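Local coordinates for uncharacterized protein (Leptospirillum rubarum, PDB 3OMD) that is of unknown function but folds as an all-helical protein of the DUF5069 family, at residues A[20-34]-A[65-79]. Numbering follows the deposited sequence.
Sequences LGGMDHLKRVIDKAR and FAEAVKSRPQDQDML
Leu20 lays its CD2 methyl against the first turn of helix 75-85, 3.7 Å from Asp75 CB. Gly21 follows in a type I' turn. Its CA meets the methyls of Leu79, with CD2 at 3.6 Å. Leu26 splits its branches: CD2 touches Leu79 CD1, while CD1 lies at the edge of the Phe65 ring. Lys27 runs its aliphatic chain past the Asp75 carboxylate, CE 3.7 Å from OD2. Each charge has its own salt bridge, Lys27 to Asp18 and Asp75 to Arg14. Val29 and Ile30 then reach the end of the Phe65 ring. Val29 CG1 and Ile30 CG1 lie 3.8 and 3.7 Å from Phe65 CZ, and Ile30 CD1 goes on to Met78 CB. Ala33 CB closes the hole at the ring edge, beside CE2. Phe65 is thus a knob among Leu26, Val29, Ile30 and Ala33, and Val69 CG1 lies over one ring face, displaced toward the rim.

The Arg34 chain is extended from CG to NE and carries the guanidinium to the type I turn 69-72, in the connection between the two helices. NH2 donates to Arg72 O at 2.8 Å, nearly straight (162°), in the carbonyl plane and on a lone pair. NH1 reaches Val69 O at 2.8 Å from above the carbonyl plane, while Arg72 N comes from the opposite face. A water links NH2 to Asp75 OD1. The arginine thereby ties two carbonyls of the turn to helix 26-34. Helix 26-34 crosses segment 65-69 at -82°, a near-perpendicular, buried helix packing with one knob in a hole, in an all-alpha fold.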
loop_
_atom_site.group_PDB
_atom_site.type_symbol
_atom_site.label_atom_id
_atom_site.label_comp_id
_atom_site.label_asym_id
_atom_site.label_seq_id
_atom_site.Cartn_x
_atom_site.Cartn_y
_atom_site.Cartn_z
ATOM N N LEU A 20 0.877 -10.408 -1.682
ATOM C CA LEU A 20 1.769 -11.242 -0.876
ATOM C C LEU A 20 0.837 -11.950 0.091
ATOM O O LEU A 20 0.049 -11.318 0.750
ATOM C CB LEU A 20 2.770 -10.368 -0.110
ATOM C CG LEU A 20 3.708 -11.119 0.868
ATOM C CD1 LEU A 20 4.514 -12.209 0.196
ATOM C CD2 LEU A 20 4.631 -10.092 1.562
ATOM N N GLY A 21 0.937 -13.278 0.173
ATOM C CA GLY A 21 0.009 -14.021 1.039
ATOM C C GLY A 21 -1.451 -13.821 0.614
ATOM O O GLY A 21 -2.359 -13.911 1.437
ATOM N N GLY A 22 -1.645 -13.505 -0.661
ATOM C CA GLY A 22 -2.974 -13.237 -1.195
ATOM C C GLY A 22 -3.477 -11.820 -0.932
ATOM O O GLY A 22 -4.568 -11.475 -1.439
HETATM N N MSE A 23 -2.704 -11.005 -0.196
HETATM C CA MSE A 23 -3.241 -9.682 0.225
HETATM C C MSE A 23 -2.678 -8.542 -0.620
HETATM O O MSE A 23 -1.471 -8.456 -0.863
HETATM C CB MSE A 23 -2.940 -9.346 1.676
HETATM C CG MSE A 23 -2.519 -10.409 2.544
HETATM SE SE MSE A 23 -2.352 -9.441 4.176
HETATM C CE MSE A 23 -3.355 -7.875 3.555
ATOM N N ASP A 24 -3.567 -7.625 -0.995
ATOM C CA ASP A 24 -3.167 -6.306 -1.552
ATOM C C ASP A 24 -2.547 -5.470 -0.419
ATOM O O ASP A 24 -2.667 -5.797 0.774
ATOM C CB ASP A 24 -4.426 -5.556 -1.999
ATOM C CG ASP A 24 -5.048 -6.115 -3.232
ATOM O OD1 ASP A 24 -4.428 -6.928 -3.976
ATOM O OD2 ASP A 24 -6.230 -5.742 -3.531
ATOM N N HIS A 25 -1.885 -4.390 -0.825
ATOM C CA HIS A 25 -1.262 -3.373 0.039
ATOM C C HIS A 25 -0.042 -3.842 0.828
ATOM O O HIS A 25 0.829 -3.018 1.147
ATOM C CB HIS A 25 -2.269 -2.716 1.020
ATOM C CG HIS A 25 -1.849 -1.341 1.415
ATOM N ND1 HIS A 25 -1.780 -0.315 0.496
ATOM C CD2 HIS A 25 -1.352 -0.845 2.583
ATOM C CE1 HIS A 25 -1.298 0.762 1.091
ATOM N NE2 HIS A 25 -1.030 0.467 2.354
ATOM N N LEU A 26 0.023 -5.142 1.173
ATOM C CA LEU A 26 1.082 -5.604 2.112
ATOM C C LEU A 26 2.499 -5.326 1.561
ATOM O O LEU A 26 3.357 -4.774 2.285
ATOM C CB LEU A 26 0.869 -7.085 2.445
ATOM C CG LEU A 26 1.973 -7.688 3.329
ATOM C CD1 LEU A 26 2.185 -6.909 4.636
ATOM C CD2 LEU A 26 1.613 -9.186 3.603
ATOM N N LYS A 27 2.775 -5.684 0.295
ATOM C CA LYS A 27 4.133 -5.378 -0.241
ATOM C C LYS A 27 4.397 -3.869 -0.192
ATOM O O LYS A 27 5.503 -3.445 0.144
ATOM C CB LYS A 27 4.258 -5.871 -1.684
ATOM C CG LYS A 27 4.407 -7.406 -1.781
ATOM C CD LYS A 27 4.729 -7.787 -3.216
ATOM C CE LYS A 27 4.916 -9.295 -3.336
ATOM N NZ LYS A 27 5.321 -9.679 -4.743
ATOM N N ARG A 28 3.390 -3.078 -0.604
ATOM C CA ARG A 28 3.544 -1.637 -0.687
ATOM C C ARG A 28 3.864 -1.045 0.697
ATOM O O ARG A 28 4.749 -0.186 0.837
ATOM C CB ARG A 28 2.239 -1.035 -1.229
ATOM C CG ARG A 28 2.306 0.497 -1.433
ATOM C CD ARG A 28 1.083 0.926 -2.192
ATOM N NE ARG A 28 1.161 2.338 -2.576
ATOM C CZ ARG A 28 1.793 2.785 -3.659
ATOM N NH1 ARG A 28 2.365 1.937 -4.512
ATOM N NH2 ARG A 28 1.812 4.100 -3.910
ATOM N N VAL A 29 3.130 -1.487 1.715
ATOM C CA VAL A 29 3.376 -0.951 3.048
ATOM C C VAL A 29 4.634 -1.506 3.698
ATOM O O VAL A 29 5.215 -0.817 4.541
ATOM C CB VAL A 29 2.102 -1.073 3.940
ATOM C CG1 VAL A 29 1.874 -2.508 4.452
ATOM C CG2 VAL A 29 2.177 -0.103 5.098
ATOM N N ILE A 30 5.039 -2.734 3.356
ATOM C CA ILE A 30 6.412 -3.141 3.717
ATOM C C ILE A 30 7.429 -2.109 3.226
ATOM O O ILE A 30 8.302 -1.653 3.982
ATOM C CB ILE A 30 6.717 -4.553 3.187
ATOM C CG1 ILE A 30 5.903 -5.585 3.998
ATOM C CG2 ILE A 30 8.247 -4.882 3.272
ATOM C CD1 ILE A 30 5.926 -7.003 3.287
ATOM N N ASP A 31 7.302 -1.736 1.958
ATOM C CA ASP A 31 8.279 -0.805 1.379
ATOM C C ASP A 31 8.215 0.543 2.074
ATOM O O ASP A 31 9.247 1.141 2.371
ATOM C CB ASP A 31 8.000 -0.625 -0.107
ATOM C CG ASP A 31 8.285 -1.878 -0.918
ATOM O OD1 ASP A 31 8.947 -2.828 -0.421
ATOM O OD2 ASP A 31 7.831 -1.944 -2.093
ATOM N N LYS A 32 6.997 1.011 2.328
ATOM C CA LYS A 32 6.841 2.313 2.992
ATOM C C LYS A 32 7.359 2.248 4.432
ATOM O O LYS A 32 7.961 3.226 4.907
ATOM C CB LYS A 32 5.367 2.768 2.994
ATOM C CG LYS A 32 4.887 3.108 1.551
ATOM C CD LYS A 32 3.370 3.323 1.438
ATOM C CE LYS A 32 2.978 4.482 2.266
ATOM N NZ LYS A 32 1.442 4.584 2.294
ATOM N N ALA A 33 7.146 1.120 5.123
ATOM C CA ALA A 33 7.683 0.972 6.463
ATOM C C ALA A 33 9.194 1.032 6.464
ATOM O O ALA A 33 9.805 1.649 7.330
ATOM C CB ALA A 33 7.202 -0.323 7.089
ATOM N N ARG A 34 9.814 0.384 5.486
ATOM C CA ARG A 34 11.277 0.459 5.417
ATOM C C ARG A 34 11.767 1.875 5.192
ATOM O O ARG A 34 12.762 2.295 5.832
ATOM C CB ARG A 34 11.807 -0.487 4.351
ATOM C CG ARG A 34 11.517 -1.965 4.688
ATOM C CD ARG A 34 12.279 -2.946 3.749
ATOM N NE ARG A 34 11.763 -4.310 3.755
ATOM C CZ ARG A 34 11.853 -5.190 4.753
ATOM N NH1 ARG A 34 12.522 -4.921 5.883
ATOM N NH2 ARG A 34 11.268 -6.376 4.588
ATOM N N PHE A 65 4.554 -2.875 13.365
ATOM C CA PHE A 65 4.870 -3.342 12.014
ATOM C C PHE A 65 6.180 -2.757 11.498
ATOM O O PHE A 65 7.017 -3.514 10.969
ATOM C CB PHE A 65 3.686 -3.003 11.107
ATOM C CG PHE A 65 3.850 -3.463 9.682
ATOM C CD1 PHE A 65 3.422 -4.721 9.294
ATOM C CD2 PHE A 65 4.403 -2.621 8.729
ATOM C CE1 PHE A 65 3.539 -5.128 7.969
ATOM C CE2 PHE A 65 4.555 -3.034 7.404
ATOM C CZ PHE A 65 4.119 -4.296 7.018
ATOM N N ALA A 66 6.397 -1.449 11.705
ATOM C CA ALA A 66 7.633 -0.835 11.243
ATOM C C ALA A 66 8.819 -1.440 11.985
ATOM O O ALA A 66 9.860 -1.658 11.380
ATOM C CB ALA A 66 7.593 0.716 11.408
ATOM N N GLU A 67 8.679 -1.680 13.285
ATOM C CA GLU A 67 9.768 -2.323 14.034
ATOM C C GLU A 67 10.033 -3.744 13.546
ATOM O O GLU A 67 11.194 -4.167 13.408
ATOM C CB GLU A 67 9.455 -2.359 15.533
ATOM C CG GLU A 67 10.608 -2.983 16.391
ATOM C CD GLU A 67 11.927 -2.199 16.323
ATOM O OE1 GLU A 67 11.864 -0.958 16.096
ATOM O OE2 GLU A 67 13.020 -2.824 16.482
ATOM N N ALA A 68 8.957 -4.462 13.227
ATOM C CA ALA A 68 9.093 -5.847 12.817
ATOM C C ALA A 68 9.852 -5.994 11.507
ATOM O O ALA A 68 10.626 -6.961 11.345
ATOM C CB ALA A 68 7.715 -6.514 12.687
ATOM N N VAL A 69 9.680 -5.053 10.581
ATOM C CA VAL A 69 10.346 -5.186 9.298
ATOM C C VAL A 69 11.864 -5.017 9.415
ATOM O O VAL A 69 12.586 -5.568 8.585
ATOM C CB VAL A 69 9.761 -4.270 8.194
ATOM C CG1 VAL A 69 8.279 -4.496 8.025
ATOM C CG2 VAL A 69 10.121 -2.829 8.429
ATOM N N LYS A 70 12.334 -4.370 10.485
ATOM C CA LYS A 70 13.784 -4.179 10.691
ATOM C C LYS A 70 14.590 -5.456 10.838
ATOM O O LYS A 70 15.786 -5.443 10.527
ATOM C CB LYS A 70 14.074 -3.299 11.912
ATOM C CG LYS A 70 13.428 -1.927 11.795
ATOM C CD LYS A 70 13.792 -1.093 13.043
ATOM C CE LYS A 70 13.223 0.319 13.082
ATOM N NZ LYS A 70 13.566 1.096 14.351
ATOM N N SER A 71 14.020 -6.520 11.406
ATOM C CA SER A 71 14.755 -7.786 11.520
ATOM C C SER A 71 14.280 -8.818 10.494
ATOM O O SER A 71 14.726 -9.981 10.506
ATOM C CB SER A 71 14.665 -8.359 12.934
ATOM O OG SER A 71 13.289 -8.572 13.222
ATOM N N ARG A 72 13.388 -8.393 9.596
ATOM C CA ARG A 72 12.752 -9.279 8.600
ATOM C C ARG A 72 12.889 -8.720 7.185
ATOM O O ARG A 72 11.949 -8.130 6.644
ATOM C CB ARG A 72 11.274 -9.413 8.967
ATOM C CG ARG A 72 11.139 -10.133 10.325
ATOM C CD ARG A 72 9.686 -10.105 10.853
ATOM N NE ARG A 72 9.580 -10.866 12.092
ATOM C CZ ARG A 72 9.819 -10.375 13.315
ATOM N NH1 ARG A 72 10.179 -9.087 13.500
ATOM N NH2 ARG A 72 9.700 -11.185 14.365
ATOM N N PRO A 73 14.047 -8.908 6.557
ATOM C CA PRO A 73 14.365 -8.299 5.282
ATOM C C PRO A 73 13.629 -8.908 4.101
ATOM O O PRO A 73 13.481 -8.244 3.065
ATOM C CB PRO A 73 15.891 -8.540 5.134
ATOM C CG PRO A 73 16.158 -9.705 6.005
ATOM C CD PRO A 73 15.215 -9.590 7.156
ATOM N N GLN A 74 13.114 -10.125 4.275
ATOM C CA GLN A 74 12.445 -10.796 3.192
ATOM C C GLN A 74 10.927 -10.743 3.387
ATOM O O GLN A 74 10.420 -10.857 4.503
ATOM C CB GLN A 74 12.892 -12.243 3.129
ATOM C CG GLN A 74 14.420 -12.452 3.075
ATOM C CD GLN A 74 15.132 -11.592 2.013
ATOM O OE1 GLN A 74 16.267 -11.123 2.235
ATOM N NE2 GLN A 74 14.484 -11.383 0.863
ATOM N N ASP A 75 10.223 -10.637 2.272
ATOM C CA ASP A 75 8.747 -10.633 2.264
ATOM C C ASP A 75 8.176 -11.823 3.052
ATOM O O ASP A 75 7.185 -11.661 3.746
ATOM C CB ASP A 75 8.223 -10.714 0.817
ATOM C CG ASP A 75 8.205 -9.383 0.111
ATOM O OD1 ASP A 75 8.507 -8.322 0.703
ATOM O OD2 ASP A 75 7.863 -9.408 -1.083
ATOM N N GLN A 76 8.740 -13.021 2.874
ATOM C CA GLN A 76 8.163 -14.169 3.547
ATOM C C GLN A 76 8.233 -13.982 5.052
ATOM O O GLN A 76 7.335 -14.424 5.779
ATOM C CB GLN A 76 8.817 -15.480 3.108
ATOM C CG GLN A 76 8.260 -15.990 1.748
ATOM C CD GLN A 76 6.785 -16.444 1.811
ATOM O OE1 GLN A 76 6.405 -17.244 2.671
ATOM N NE2 GLN A 76 5.972 -15.940 0.905
ATOM N N ASP A 77 9.289 -13.309 5.525
ATOM C CA ASP A 77 9.408 -13.126 6.940
ATOM C C ASP A 77 8.435 -12.083 7.461
ATOM O O ASP A 77 7.842 -12.260 8.541
ATOM C CB ASP A 77 10.860 -12.883 7.304
ATOM C CG ASP A 77 11.679 -14.198 7.102
ATOM O OD1 ASP A 77 11.222 -15.255 7.604
ATOM O OD2 ASP A 77 12.648 -14.212 6.363
HETATM N N MSE A 78 8.213 -11.027 6.684
HETATM C CA MSE A 78 7.213 -10.074 7.111
HETATM C C MSE A 78 5.798 -10.677 7.049
HETATM O O MSE A 78 4.959 -10.420 7.896
HETATM C CB MSE A 78 7.291 -8.804 6.259
HETATM C CG MSE A 78 8.329 -7.894 6.627
HETATM SE SE MSE A 78 8.062 -7.434 8.615
HETATM C CE MSE A 78 6.180 -6.847 8.680
ATOM N N LEU A 79 5.543 -11.501 6.036
ATOM C CA LEU A 79 4.239 -12.166 5.932
ATOM C C LEU A 79 4.013 -13.074 7.144
ATOM O O LEU A 79 2.906 -13.090 7.723
ATOM C CB LEU A 79 4.136 -12.964 4.620
ATOM C CG LEU A 79 2.840 -13.800 4.434
ATOM C CD1 LEU A 79 1.621 -12.865 4.430
ATOM C CD2 LEU A 79 2.914 -14.594 3.169
HETATM O O HOH W 1 10.594 -7.166 1.871
#